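PDB 3F1X: serine acetyltransferase from Bacteroides vulgatus ATCC 8482, which probably transfers an acetyl group to serine, the acyltransferase step that leads into cysteine biosynthesis. Local coordinates for residues R50-F58 and I151-N162; Q86-G94 and L172-F180. All blocks are in the same frame, centred on the assembly; numbering follows the deposited sequence.

Interaction 1. Residues R50-F58 and I151-N162; sequences RAIIFPGYF and ISCYPAIRAISN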
ATOM      1  N   ARG A  50       8.763  -3.049 -20.435  1.00 16.37           N
ATOM      2  CA  ARG A  50       9.648  -4.206 -20.243  1.00 17.21           C
ATOM      3  C   ARG A  50       8.884  -5.518 -20.322  1.00 16.69           C
ATOM      4  O   ARG A  50       9.367  -6.494 -20.891  1.00 16.31           O
ATOM      5  CB  ARG A  50      10.311  -4.198 -18.857  1.00 19.58           C
ATOM      6  CG  ARG A  50      11.180  -3.012 -18.500  1.00 25.32           C
ATOM      7  CD  ARG A  50      11.939  -3.344 -17.212  1.00 26.29           C
ATOM      8  NE  ARG A  50      12.408  -2.160 -16.495  1.00 31.40           N
ATOM      9  CZ  ARG A  50      13.313  -1.305 -16.954  1.00 30.28           C
ATOM     10  NH1 ARG A  50      13.667  -0.263 -16.214  1.00 31.71           N
ATOM     11  NH2 ARG A  50      13.861  -1.488 -18.147  1.00 29.15           N
ATOM     12  N   ALA A  51       7.710  -5.536 -19.696  1.00 15.69           N
ATOM     13  CA  ALA A  51       6.874  -6.724 -19.645  1.00 16.52           C
ATOM     14  C   ALA A  51       6.295  -7.071 -21.001  1.00 16.19           C
ATOM     15  O   ALA A  51       5.941  -8.218 -21.252  1.00 16.85           O
ATOM     16  CB  ALA A  51       5.750  -6.528 -18.637  1.00 18.25           C
ATOM     17  N   ILE A  52       6.173  -6.070 -21.860  1.00 15.58           N
ATOM     18  CA  ILE A  52       5.648  -6.278 -23.198  1.00 17.00           C
ATOM     19  C   ILE A  52       6.784  -6.674 -24.145  1.00 17.92           C
ATOM     20  O   ILE A  52       6.607  -7.504 -25.032  1.00 17.95           O
ATOM     21  CB  ILE A  52       4.974  -4.998 -23.730  1.00 14.98           C
ATOM     22  CG1 ILE A  52       3.733  -4.687 -22.903  1.00 15.62           C
ATOM     23  CG2 ILE A  52       4.613  -5.171 -25.192  1.00 15.25           C
ATOM     24  CD1 ILE A  52       3.184  -3.287 -23.106  1.00 12.34           C
ATOM     25  N   ILE A  53       7.948  -6.065 -23.953  1.00 19.11           N
ATOM     26  CA  ILE A  53       9.106  -6.365 -24.791  1.00 18.98           C
ATOM     27  C   ILE A  53       9.651  -7.761 -24.478  1.00 19.14           C
ATOM     28  O   ILE A  53      10.045  -8.499 -25.378  1.00 18.74           O
ATOM     29  CB  ILE A  53      10.215  -5.314 -24.582  1.00 16.95           C
ATOM     30  CG1 ILE A  53       9.758  -3.973 -25.157  1.00 14.75           C
ATOM     31  CG2 ILE A  53      11.534  -5.803 -25.206  1.00 17.10           C
ATOM     32  CD1 ILE A  53      10.582  -2.765 -24.696  1.00 12.77           C
ATOM     33  N   PHE A  54       9.679  -8.117 -23.200  1.00 20.04           N
ATOM     34  CA  PHE A  54      10.163  -9.432 -22.770  1.00 19.86           C
ATOM     35  C   PHE A  54       9.005 -10.145 -22.086  1.00 20.68           C
ATOM     36  O   PHE A  54       8.970 -10.262 -20.865  1.00 20.99           O
ATOM     37  CB  PHE A  54      11.315  -9.268 -21.777  1.00 20.59           C
ATOM     38  CG  PHE A  54      12.470  -8.480 -22.313  1.00 20.23           C
ATOM     39  CD1 PHE A  54      13.281  -9.005 -23.319  1.00 18.74           C
ATOM     40  CD2 PHE A  54      12.754  -7.216 -21.808  1.00 20.57           C
ATOM     41  CE1 PHE A  54      14.366  -8.274 -23.816  1.00 21.15           C
ATOM     42  CE2 PHE A  54      13.837  -6.469 -22.295  1.00 22.22           C
ATOM     43  CZ  PHE A  54      14.641  -7.000 -23.298  1.00 21.84           C
ATOM     44  N   PRO A  55       8.042 -10.642 -22.873  1.00 21.83           N
ATOM     45  CA  PRO A  55       6.875 -11.337 -22.320  1.00 23.51           C
ATOM     46  C   PRO A  55       7.155 -12.522 -21.405  1.00 25.24           C
ATOM     47  O   PRO A  55       7.945 -13.406 -21.731  1.00 22.81           O
ATOM     48  CB  PRO A  55       6.084 -11.733 -23.566  1.00 22.41           C
ATOM     49  CG  PRO A  55       7.144 -11.917 -24.599  1.00 24.26           C
ATOM     50  CD  PRO A  55       8.083 -10.756 -24.340  1.00 19.45           C
ATOM     51  N   GLY A  56       6.498 -12.532 -20.254  1.00 26.27           N
ATOM     52  CA  GLY A  56       6.694 -13.618 -19.317  1.00 33.25           C
ATOM     53  C   GLY A  56       7.838 -13.413 -18.336  1.00 36.49           C
ATOM     54  O   GLY A  56       7.910 -14.118 -17.331  1.00 37.73           O
ATOM     55  N   TYR A  57       8.739 -12.475 -18.621  1.00 39.78           N
ATOM     56  CA  TYR A  57       9.864 -12.214 -17.723  1.00 42.08           C
ATOM     57  C   TYR A  57       9.494 -11.135 -16.731  1.00 43.73           C
ATOM     58  O   TYR A  57       9.830 -11.214 -15.547  1.00 45.17           O
ATOM     59  CB  TYR A  57      11.112 -11.787 -18.495  1.00 41.79           C
ATOM     60  CG  TYR A  57      11.916 -12.952 -19.006  1.00 44.03           C
ATOM     61  CD1 TYR A  57      11.679 -13.494 -20.266  1.00 43.24           C
ATOM     62  CD2 TYR A  57      12.898 -13.537 -18.214  1.00 42.39           C
ATOM     63  CE1 TYR A  57      12.412 -14.597 -20.723  1.00 43.06           C
ATOM     64  CE2 TYR A  57      13.629 -14.634 -18.658  1.00 43.72           C
ATOM     65  CZ  TYR A  57      13.384 -15.161 -19.911  1.00 42.68           C
ATOM     66  OH  TYR A  57      14.114 -16.249 -20.336  1.00 42.50           O
ATOM     67  N   PHE A  58       8.813 -10.115 -17.235  1.00 44.22           N
ATOM     68  CA  PHE A  58       8.349  -9.010 -16.417  1.00 46.94           C
ATOM     69  C   PHE A  58       6.835  -9.042 -16.561  1.00 47.80           C
ATOM     70  O   PHE A  58       6.111  -8.356 -15.834  1.00 48.72           O
ATOM     71  CB  PHE A  58       8.882  -7.678 -16.956  1.00 47.01           C
ATOM     72  CG  PHE A  58      10.359  -7.490 -16.772  1.00 45.99           C
ATOM     73  CD1 PHE A  58      10.877  -7.101 -15.537  1.00 46.61           C
ATOM     74  CD2 PHE A  58      11.240  -7.694 -17.836  1.00 46.52           C
ATOM     75  CE1 PHE A  58      12.254  -6.915 -15.360  1.00 47.51           C
ATOM     76  CE2 PHE A  58      12.625  -7.512 -17.672  1.00 47.20           C
ATOM     77  CZ  PHE A  58      13.130  -7.120 -16.430  1.00 47.02           C
ATOM     78  N   ILE A 151      18.286 -10.628 -18.853  1.00 24.59           N
ATOM     79  CA  ILE A 151      17.085  -9.803 -18.921  1.00 24.12           C
ATOM     80  C   ILE A 151      16.507  -9.552 -17.533  1.00 25.92           C
ATOM     81  O   ILE A 151      16.052  -8.444 -17.223  1.00 25.54           O
ATOM     82  CB  ILE A 151      15.990 -10.491 -19.770  1.00 24.76           C
ATOM     83  CG1 ILE A 151      16.467 -10.636 -21.216  1.00 24.23           C
ATOM     84  CG2 ILE A 151      14.682  -9.691 -19.701  1.00 20.39           C
ATOM     85  CD1 ILE A 151      15.529 -11.443 -22.081  1.00 26.17           C
ATOM     86  N   SER A 152      16.543 -10.587 -16.700  1.00 24.47           N
ATOM     87  CA  SER A 152      15.980 -10.529 -15.356  1.00 26.55           C
ATOM     88  C   SER A 152      16.660  -9.666 -14.296  1.00 25.74           C
ATOM     89  O   SER A 152      15.969  -9.069 -13.473  1.00 24.70           O
ATOM     90  CB  SER A 152      15.803 -11.953 -14.813  1.00 25.33           C
ATOM     91  OG  SER A 152      14.779 -12.630 -15.518  1.00 24.59           O
ATOM     92  N   CYS A 153      17.990  -9.586 -14.291  1.00 25.64           N
ATOM     93  CA  CYS A 153      18.640  -8.777 -13.268  1.00 25.31           C
ATOM     94  C   CYS A 153      19.843  -7.930 -13.665  1.00 24.75           C
ATOM     95  O   CYS A 153      20.353  -7.171 -12.841  1.00 24.12           O
ATOM     96  CB  CYS A 153      19.019  -9.651 -12.069  1.00 27.69           C
ATOM     97  SG  CYS A 153      20.372 -10.811 -12.352  1.00 28.16           S
ATOM     98  N   TYR A 154      20.314  -8.050 -14.901  1.00 23.64           N
ATOM     99  CA  TYR A 154      21.453  -7.237 -15.325  1.00 24.33           C
ATOM    100  C   TYR A 154      21.013  -5.782 -15.443  1.00 24.43           C
ATOM    101  O   TYR A 154      20.062  -5.466 -16.158  1.00 23.05           O
ATOM    102  CB  TYR A 154      21.992  -7.727 -16.663  1.00 27.33           C
ATOM    103  CG  TYR A 154      22.979  -8.853 -16.539  1.00 29.20           C
ATOM    104  CD1 TYR A 154      22.805  -9.859 -15.593  1.00 30.05           C
ATOM    105  CD2 TYR A 154      24.079  -8.931 -17.384  1.00 31.20           C
ATOM    106  CE1 TYR A 154      23.709 -10.915 -15.489  1.00 32.08           C
ATOM    107  CE2 TYR A 154      24.988  -9.986 -17.293  1.00 32.17           C
ATOM    108  CZ  TYR A 154      24.796 -10.974 -16.343  1.00 32.15           C
ATOM    109  OH  TYR A 154      25.687 -12.020 -16.249  1.00 35.57           O
ATOM    110  N   PRO A 155      21.700  -4.876 -14.736  1.00 23.84           N
ATOM    111  CA  PRO A 155      21.365  -3.451 -14.766  1.00 23.33           C
ATOM    112  C   PRO A 155      21.532  -2.795 -16.135  1.00 22.67           C
ATOM    113  O   PRO A 155      20.759  -1.914 -16.502  1.00 22.14           O
ATOM    114  CB  PRO A 155      22.301  -2.859 -13.717  1.00 26.00           C
ATOM    115  CG  PRO A 155      23.521  -3.751 -13.823  1.00 26.34           C
ATOM    116  CD  PRO A 155      22.899  -5.125 -13.914  1.00 25.80           C
ATOM    117  N   ALA A 156      22.535  -3.231 -16.886  1.00 22.71           N
ATOM    118  CA  ALA A 156      22.799  -2.674 -18.204  1.00 23.74           C
ATOM    119  C   ALA A 156      21.607  -2.793 -19.149  1.00 22.07           C
ATOM    120  O   ALA A 156      21.264  -1.838 -19.841  1.00 21.39           O
ATOM    121  CB  ALA A 156      24.018  -3.343 -18.818  1.00 23.29           C
ATOM    122  N   ILE A 157      20.974  -3.962 -19.181  1.00 23.21           N
ATOM    123  CA  ILE A 157      19.829  -4.161 -20.059  1.00 23.47           C
ATOM    124  C   ILE A 157      18.702  -3.203 -19.707  1.00 22.72           C
ATOM    125  O   ILE A 157      17.994  -2.725 -20.585  1.00 21.54           O
ATOM    126  CB  ILE A 157      19.293  -5.602 -19.983  1.00 25.56           C
ATOM    127  CG1 ILE A 157      20.375  -6.573 -20.437  1.00 25.12           C
ATOM    128  CG2 ILE A 157      18.071  -5.756 -20.894  1.00 24.93           C
ATOM    129  CD1 ILE A 157      20.785  -6.397 -21.885  1.00 27.51           C
ATOM    130  N   ARG A 158      18.550  -2.922 -18.417  1.00 20.73           N
ATOM    131  CA  ARG A 158      17.519  -2.012 -17.948  1.00 18.48           C
ATOM    132  C   ARG A 158      17.802  -0.594 -18.419  1.00 16.55           C
ATOM    133  O   ARG A 158      16.903   0.102 -18.885  1.00 15.16           O
ATOM    134  CB  ARG A 158      17.435  -2.058 -16.417  1.00 19.63           C
ATOM    135  CG  ARG A 158      16.898  -3.378 -15.905  1.00 25.95           C
ATOM    136  CD  ARG A 158      16.960  -3.504 -14.392  1.00 30.36           C
ATOM    137  NE  ARG A 158      16.436  -4.795 -13.947  1.00 34.95           N
ATOM    138  CZ  ARG A 158      16.370  -5.180 -12.675  1.00 37.64           C
ATOM    139  NH1 ARG A 158      15.877  -6.375 -12.361  1.00 37.32           N
ATOM    140  NH2 ARG A 158      16.801  -4.371 -11.715  1.00 37.75           N
ATOM    141  N   ALA A 159      19.059  -0.167 -18.302  1.00 15.64           N
ATOM    142  CA  ALA A 159      19.445   1.176 -18.733  1.00 15.41           C
ATOM    143  C   ALA A 159      19.303   1.306 -20.247  1.00 16.17           C
ATOM    144  O   ALA A 159      18.756   2.287 -20.743  1.00 17.38           O
ATOM    145  CB  ALA A 159      20.886   1.469 -18.316  1.00 15.53           C
ATOM    146  N   ILE A 160      19.795   0.310 -20.978  1.00 15.86           N
ATOM    147  CA  ILE A 160      19.720   0.330 -22.436  1.00 17.59           C
ATOM    148  C   ILE A 160      18.259   0.289 -22.895  1.00 18.62           C
ATOM    149  O   ILE A 160      17.883   0.955 -23.861  1.00 17.02           O
ATOM    150  CB  ILE A 160      20.518  -0.853 -23.042  1.00 17.96           C
ATOM    151  CG1 ILE A 160      22.002  -0.674 -22.729  1.00 17.40           C
ATOM    152  CG2 ILE A 160      20.324  -0.924 -24.562  1.00 18.47           C
ATOM    153  CD1 ILE A 160      22.844  -1.889 -23.029  1.00 17.29           C
ATOM    154  N   SER A 161      17.434  -0.484 -22.199  1.00 17.77           N
ATOM    155  CA  SER A 161      16.018  -0.562 -22.536  1.00 17.55           C
ATOM    156  C   SER A 161      15.380   0.806 -22.341  1.00 17.00           C
ATOM    157  O   SER A 161      14.682   1.299 -23.227  1.00 15.11           O
ATOM    158  CB  SER A 161      15.308  -1.585 -21.650  1.00 16.92           C
ATOM    159  OG  SER A 161      15.778  -2.888 -21.909  1.00 26.00           O
ATOM    160  N   ASN A 162      15.626   1.420 -21.181  1.00 15.86           N
ATOM    161  CA  ASN A 162      15.068   2.741 -20.884  1.00 15.45           C
ATOM    162  C   ASN A 162      15.524   3.739 -21.953  1.00 15.88           C
ATOM    163  O   ASN A 162      14.737   4.561 -22.430  1.00 13.68           O
ATOM    164  CB  ASN A 162      15.520   3.239 -19.498  1.00 15.02           C
ATOM    165  CG  ASN A 162      14.637   2.728 -18.360  1.00 16.40           C
ATOM    166  OD1 ASN A 162      14.324   1.540 -18.281  1.00 20.34           O
ATOM    167  ND2 ASN A 162      14.250   3.630 -17.458  1.00 18.87           N
TER
HETATM  168  O   HOH W   1      14.415  -3.936 -19.298  1.00 30.98           O
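The ring of F54 is sandwiched between two isoleucines: CG2 of I53, its neighbour in sequence, sits over the centre of one face, and CG2 of I151 lies over the opposite face. The second approach is a CH-pi contact, with I151 CG2 3.8 Å from the centroid of the F54 ring and 19° off its normal. I151 CG2 is anti to the backbone N while CG1 is anti to the carbonyl carbon, which splits the two branches; CD1, at the end of the CG1 branch, meets the ring margin, I151 CD1 to F54 CD1 being 3.5 Å. At the F54 edge stands S161 OG. Were F54 replaced by an alanine, I151 CG2 and CD1 would probably lose their aromatic partner and a gap would open between I53 and I151.

F58 takes CD of R50 over one face and turns its edge to the helix 147-153 backbone, with F58 CZ 3.3 Å from I151 O. The edge of Y57 faces S152, whose OG is hydrogen-bonded to G148 O.

The guanidinium of R50 has R158 side-chain carbons over one face and S161 CB in plane at its edge. Its plane is 23° from the amide of N162, and NH1 and NH2 share one acceptor: R50 NH1 to N162 OD1 is 2.8 Å, a weak bond bent to 129°, and NH2 adds a second weak one. A water bridges R50 NH2 and S161 OG, while R50 NE is salt-bridged to E47.

The contact thus joins the end of helix 39-53 to two successive helices of the helical domain. The buried arginine is held by the salt bridge to E47, the water on NH2 and two weak, bent bonds to one amide oxygen, and E47 probably offsets the charge of R50.

Interaction 2. Residues Q86-G94 and L172-F180; sequences QILAGLCFG and LGVPLIPRF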
ATOM      1  N   GLN A  86       1.124  11.028 -19.652  1.00 16.05           N
ATOM      2  CA  GLN A  86       2.462  11.558 -19.440  1.00 17.17           C
ATOM      3  C   GLN A  86       2.958  12.339 -20.641  1.00 15.93           C
ATOM      4  O   GLN A  86       3.662  13.340 -20.498  1.00 14.56           O
ATOM      5  CB  GLN A  86       3.433  10.433 -19.091  1.00 16.80           C
ATOM      6  CG  GLN A  86       3.162   9.825 -17.728  1.00 19.63           C
ATOM      7  CD  GLN A  86       3.028  10.888 -16.653  1.00 20.62           C
ATOM      8  OE1 GLN A  86       1.965  11.052 -16.048  1.00 21.73           O
ATOM      9  NE2 GLN A  86       4.107  11.618 -16.413  1.00 18.38           N
ATOM     10  N   ILE A  87       2.597  11.879 -21.830  1.00 17.34           N
ATOM     11  CA  ILE A  87       2.996  12.584 -23.029  1.00 17.44           C
ATOM     12  C   ILE A  87       2.272  13.938 -23.002  1.00 17.51           C
ATOM     13  O   ILE A  87       2.847  14.963 -23.365  1.00 16.34           O
ATOM     14  CB  ILE A  87       2.626  11.782 -24.297  1.00 16.97           C
ATOM     15  CG1 ILE A  87       3.550  10.565 -24.418  1.00 18.60           C
ATOM     16  CG2 ILE A  87       2.724  12.675 -25.523  1.00 17.41           C
ATOM     17  CD1 ILE A  87       3.255   9.650 -25.589  1.00 16.74           C
ATOM     18  N   LEU A  88       1.020  13.937 -22.552  1.00 16.87           N
ATOM     19  CA  LEU A  88       0.258  15.182 -22.467  1.00 18.96           C
ATOM     20  C   LEU A  88       0.957  16.134 -21.486  1.00 19.30           C
ATOM     21  O   LEU A  88       1.046  17.339 -21.730  1.00 19.07           O
ATOM     22  CB  LEU A  88      -1.171  14.907 -21.994  1.00 20.18           C
ATOM     23  CG  LEU A  88      -2.115  16.112 -21.904  1.00 21.92           C
ATOM     24  CD1 LEU A  88      -2.297  16.737 -23.273  1.00 25.09           C
ATOM     25  CD2 LEU A  88      -3.461  15.662 -21.356  1.00 23.63           C
ATOM     26  N   ALA A  89       1.462  15.590 -20.382  1.00 17.32           N
ATOM     27  CA  ALA A  89       2.161  16.413 -19.401  1.00 20.25           C
ATOM     28  C   ALA A  89       3.433  17.010 -20.010  1.00 20.07           C
ATOM     29  O   ALA A  89       3.771  18.171 -19.768  1.00 21.30           O
ATOM     30  CB  ALA A  89       2.506  15.581 -18.162  1.00 18.63           C
ATOM     31  N   GLY A  90       4.131  16.209 -20.809  1.00 21.16           N
ATOM     32  CA  GLY A  90       5.350  16.674 -21.451  1.00 21.65           C
ATOM     33  C   GLY A  90       5.080  17.819 -22.408  1.00 23.02           C
ATOM     34  O   GLY A  90       5.758  18.843 -22.367  1.00 23.73           O
ATOM     35  N   LEU A  91       4.084  17.646 -23.272  1.00 21.75           N
ATOM     36  CA  LEU A  91       3.732  18.681 -24.228  1.00 24.13           C
ATOM     37  C   LEU A  91       3.361  19.969 -23.495  1.00 25.65           C
ATOM     38  O   LEU A  91       3.743  21.057 -23.920  1.00 26.35           O
ATOM     39  CB  LEU A  91       2.559  18.223 -25.096  1.00 24.04           C
ATOM     40  CG  LEU A  91       2.842  17.086 -26.083  1.00 23.98           C
ATOM     41  CD1 LEU A  91       1.532  16.511 -26.593  1.00 26.87           C
ATOM     42  CD2 LEU A  91       3.690  17.610 -27.229  1.00 23.17           C
ATOM     43  N   CYS A  92       2.624  19.842 -22.392  1.00 26.82           N
ATOM     44  CA  CYS A  92       2.198  21.006 -21.613  1.00 30.64           C
ATOM     45  C   CYS A  92       3.344  21.712 -20.900  1.00 32.20           C
ATOM     46  O   CYS A  92       3.331  22.934 -20.751  1.00 33.50           O
ATOM     47  CB  CYS A  92       1.143  20.606 -20.572  1.00 29.81           C
ATOM     48  SG  CYS A  92      -0.494  20.223 -21.244  1.00 31.43           S
ATOM     49  N   PHE A  93       4.326  20.940 -20.449  1.00 34.65           N
ATOM     50  CA  PHE A  93       5.468  21.499 -19.736  1.00 37.88           C
ATOM     51  C   PHE A  93       6.236  22.487 -20.612  1.00 40.15           C
ATOM     52  O   PHE A  93       6.170  23.696 -20.403  1.00 41.82           O
ATOM     53  CB  PHE A  93       6.402  20.378 -19.290  1.00 38.02           C
ATOM     54  CG  PHE A  93       7.177  20.699 -18.046  1.00 38.16           C
ATOM     55  CD1 PHE A  93       6.593  20.536 -16.791  1.00 37.22           C
ATOM     56  CD2 PHE A  93       8.485  21.173 -18.126  1.00 37.91           C
ATOM     57  CE1 PHE A  93       7.303  20.840 -15.625  1.00 38.35           C
ATOM     58  CE2 PHE A  93       9.211  21.483 -16.968  1.00 38.21           C
ATOM     59  CZ  PHE A  93       8.615  21.315 -15.717  1.00 37.78           C
ATOM     60  N   GLY A  94       6.977  21.966 -21.583  1.00 42.84           N
ATOM     61  CA  GLY A  94       7.734  22.828 -22.472  1.00 44.21           C
ATOM     62  C   GLY A  94       7.581  22.404 -23.918  1.00 44.97           C
ATOM     63  O   GLY A  94       7.095  21.310 -24.201  1.00 44.46           O
ATOM     64  N   LEU A 172       9.773  10.875 -31.763  1.00 23.87           N
ATOM     65  CA  LEU A 172       8.372  11.190 -32.020  1.00 23.70           C
ATOM     66  C   LEU A 172       8.021  12.616 -31.623  1.00 23.56           C
ATOM     67  O   LEU A 172       6.912  13.074 -31.865  1.00 25.68           O
ATOM     68  CB  LEU A 172       7.470  10.223 -31.263  1.00 22.73           C
ATOM     69  CG  LEU A 172       7.429   8.804 -31.818  1.00 22.02           C
ATOM     70  CD1 LEU A 172       6.701   7.899 -30.838  1.00 18.97           C
ATOM     71  CD2 LEU A 172       6.733   8.813 -33.182  1.00 24.90           C
ATOM     72  N   GLY A 173       8.964  13.303 -30.991  1.00 23.15           N
ATOM     73  CA  GLY A 173       8.738  14.677 -30.589  1.00 22.38           C
ATOM     74  C   GLY A 173       8.131  14.904 -29.213  1.00 22.45           C
ATOM     75  O   GLY A 173       7.549  15.960 -28.966  1.00 22.28           O
ATOM     76  N   VAL A 174       8.252  13.932 -28.315  1.00 20.89           N
ATOM     77  CA  VAL A 174       7.707  14.102 -26.975  1.00 19.98           C
ATOM     78  C   VAL A 174       8.750  14.804 -26.109  1.00 20.44           C
ATOM     79  O   VAL A 174       9.816  14.256 -25.835  1.00 18.89           O
ATOM     80  CB  VAL A 174       7.361  12.750 -26.317  1.00 21.14           C
ATOM     81  CG1 VAL A 174       6.793  12.985 -24.921  1.00 16.89           C
ATOM     82  CG2 VAL A 174       6.352  11.994 -27.175  1.00 19.23           C
ATOM     83  N   PRO A 175       8.457  16.031 -25.659  1.00 21.01           N
ATOM     84  CA  PRO A 175       9.435  16.736 -24.829  1.00 21.41           C
ATOM     85  C   PRO A 175       9.448  16.320 -23.357  1.00 22.05           C
ATOM     86  O   PRO A 175       8.472  15.764 -22.845  1.00 19.67           O
ATOM     87  CB  PRO A 175       9.038  18.192 -25.011  1.00 23.37           C
ATOM     88  CG  PRO A 175       7.553  18.116 -25.076  1.00 24.53           C
ATOM     89  CD  PRO A 175       7.279  16.878 -25.926  1.00 21.98           C
ATOM     90  N   LEU A 176      10.576  16.578 -22.697  1.00 20.38           N
ATOM     91  CA  LEU A 176      10.751  16.289 -21.270  1.00 19.95           C
ATOM     92  C   LEU A 176      10.713  14.816 -20.850  1.00 20.19           C
ATOM     93  O   LEU A 176      11.635  14.321 -20.207  1.00 18.12           O
ATOM     94  CB  LEU A 176       9.700  17.067 -20.474  1.00 23.22           C
ATOM     95  CG  LEU A 176       9.892  17.144 -18.961  1.00 27.68           C
ATOM     96  CD1 LEU A 176      11.064  18.074 -18.640  1.00 27.88           C
ATOM     97  CD2 LEU A 176       8.612  17.674 -18.304  1.00 30.24           C
ATOM     98  N   ILE A 177       9.639  14.123 -21.197  1.00 18.47           N
ATOM     99  CA  ILE A 177       9.508  12.725 -20.831  1.00 18.77           C
ATOM    100  C   ILE A 177      10.726  11.840 -21.130  1.00 17.84           C
ATOM    101  O   ILE A 177      11.079  10.993 -20.310  1.00 20.13           O
ATOM    102  CB  ILE A 177       8.256  12.108 -21.484  1.00 18.09           C
ATOM    103  CG1 ILE A 177       7.009  12.860 -21.009  1.00 20.78           C
ATOM    104  CG2 ILE A 177       8.126  10.651 -21.116  1.00 18.14           C
ATOM    105  CD1 ILE A 177       6.878  12.940 -19.491  1.00 21.77           C
ATOM    106  N   PRO A 178      11.385  12.014 -22.291  1.00 16.47           N
ATOM    107  CA  PRO A 178      12.556  11.165 -22.579  1.00 16.21           C
ATOM    108  C   PRO A 178      13.687  11.281 -21.550  1.00 16.18           C
ATOM    109  O   PRO A 178      14.240  10.275 -21.112  1.00 15.80           O
ATOM    110  CB  PRO A 178      12.997  11.636 -23.966  1.00 16.72           C
ATOM    111  CG  PRO A 178      11.696  12.104 -24.595  1.00 15.12           C
ATOM    112  CD  PRO A 178      11.056  12.868 -23.446  1.00 15.38           C
ATOM    113  N   ARG A 179      14.020  12.509 -21.169  1.00 15.60           N
ATOM    114  CA  ARG A 179      15.080  12.752 -20.198  1.00 17.63           C
ATOM    115  C   ARG A 179      14.672  12.188 -18.837  1.00 18.39           C
ATOM    116  O   ARG A 179      15.493  11.657 -18.088  1.00 18.14           O
ATOM    117  CB  ARG A 179      15.358  14.254 -20.095  1.00 19.07           C
ATOM    118  CG  ARG A 179      16.576  14.625 -19.264  1.00 21.97           C
ATOM    119  CD  ARG A 179      17.845  13.960 -19.783  1.00 21.47           C
ATOM    120  NE  ARG A 179      19.007  14.287 -18.952  1.00 26.89           N
ATOM    121  CZ  ARG A 179      19.677  15.437 -19.004  1.00 26.45           C
ATOM    122  NH1 ARG A 179      19.314  16.389 -19.854  1.00 24.38           N
ATOM    123  NH2 ARG A 179      20.711  15.637 -18.196  1.00 27.81           N
ATOM    124  N   PHE A 180      13.388  12.309 -18.528  1.00 20.35           N
ATOM    125  CA  PHE A 180      12.838  11.792 -17.287  1.00 19.57           C
ATOM    126  C   PHE A 180      13.121  10.305 -17.226  1.00 17.84           C
ATOM    127  O   PHE A 180      13.595   9.785 -16.215  1.00 17.33           O
ATOM    128  CB  PHE A 180      11.333  11.997 -17.273  1.00 23.09           C
ATOM    129  CG  PHE A 180      10.857  12.864 -16.169  1.00 27.19           C
ATOM    130  CD1 PHE A 180      10.639  12.337 -14.899  1.00 29.04           C
ATOM    131  CD2 PHE A 180      10.617  14.218 -16.393  1.00 30.45           C
ATOM    132  CE1 PHE A 180      10.185  13.143 -13.863  1.00 30.40           C
ATOM    133  CE2 PHE A 180      10.162  15.037 -15.361  1.00 31.20           C
ATOM    134  CZ  PHE A 180       9.945  14.497 -14.090  1.00 31.67           C
TER
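Where helix 155-171 ends in a Schellman motif at G173, the linker to helix 177-189 packs across the last turns of helix 68-93, and G90 is the point of closest backbone approach, its CA 5.3 Å from that of P175. A modelled CB on G90 would clash with P175 O, so a side chain has no room there. G90 CA instead makes a CA-H...O contact of 3.5 Å with P175 O.

P175 presents its ring to the helix end: CG is 3.3 Å from G90 O, and G94 O lies equally near it, while CD meets L91 CD2. One turn earlier, the methyl-bearing branches of I87 and V174 cross at about a right angle, I87 CG2 to V174 CG2 being 4.0 Å.

L176, the N-cap residue of helix 177-189, lays CD2 over one face of F93, 3.7 Å from the ring centroid and 26° off the normal. With CG anti to the backbone N (chi1 -151°), F93 swings its ring to this side; H30 meets it edge-to-face.

No hydrogen bond crosses between the segments, so the joint depends on close shape matching and CH contacts around a side-chain-free helix position.

From the N terminus, the chain leaves helix 39-53 through the first segment of interaction 1, then runs along helix 68-93 to the first segment of interaction 2. After helices 109-120 and 123-139, residues 151-162 return to close the loop of interaction 1, and residues 172-180 then close that of interaction 2. The segments alternate, so the two loops cross. Successive helices 39-53 and 68-93 are thereby tied to the region from helix 147-153 to helix 177-189, just before the short parallel strands of the left-handed beta-helix expected for this family. The contacts' centres lie 23 Å apart, and their nearest atoms about 6 Å, without touching.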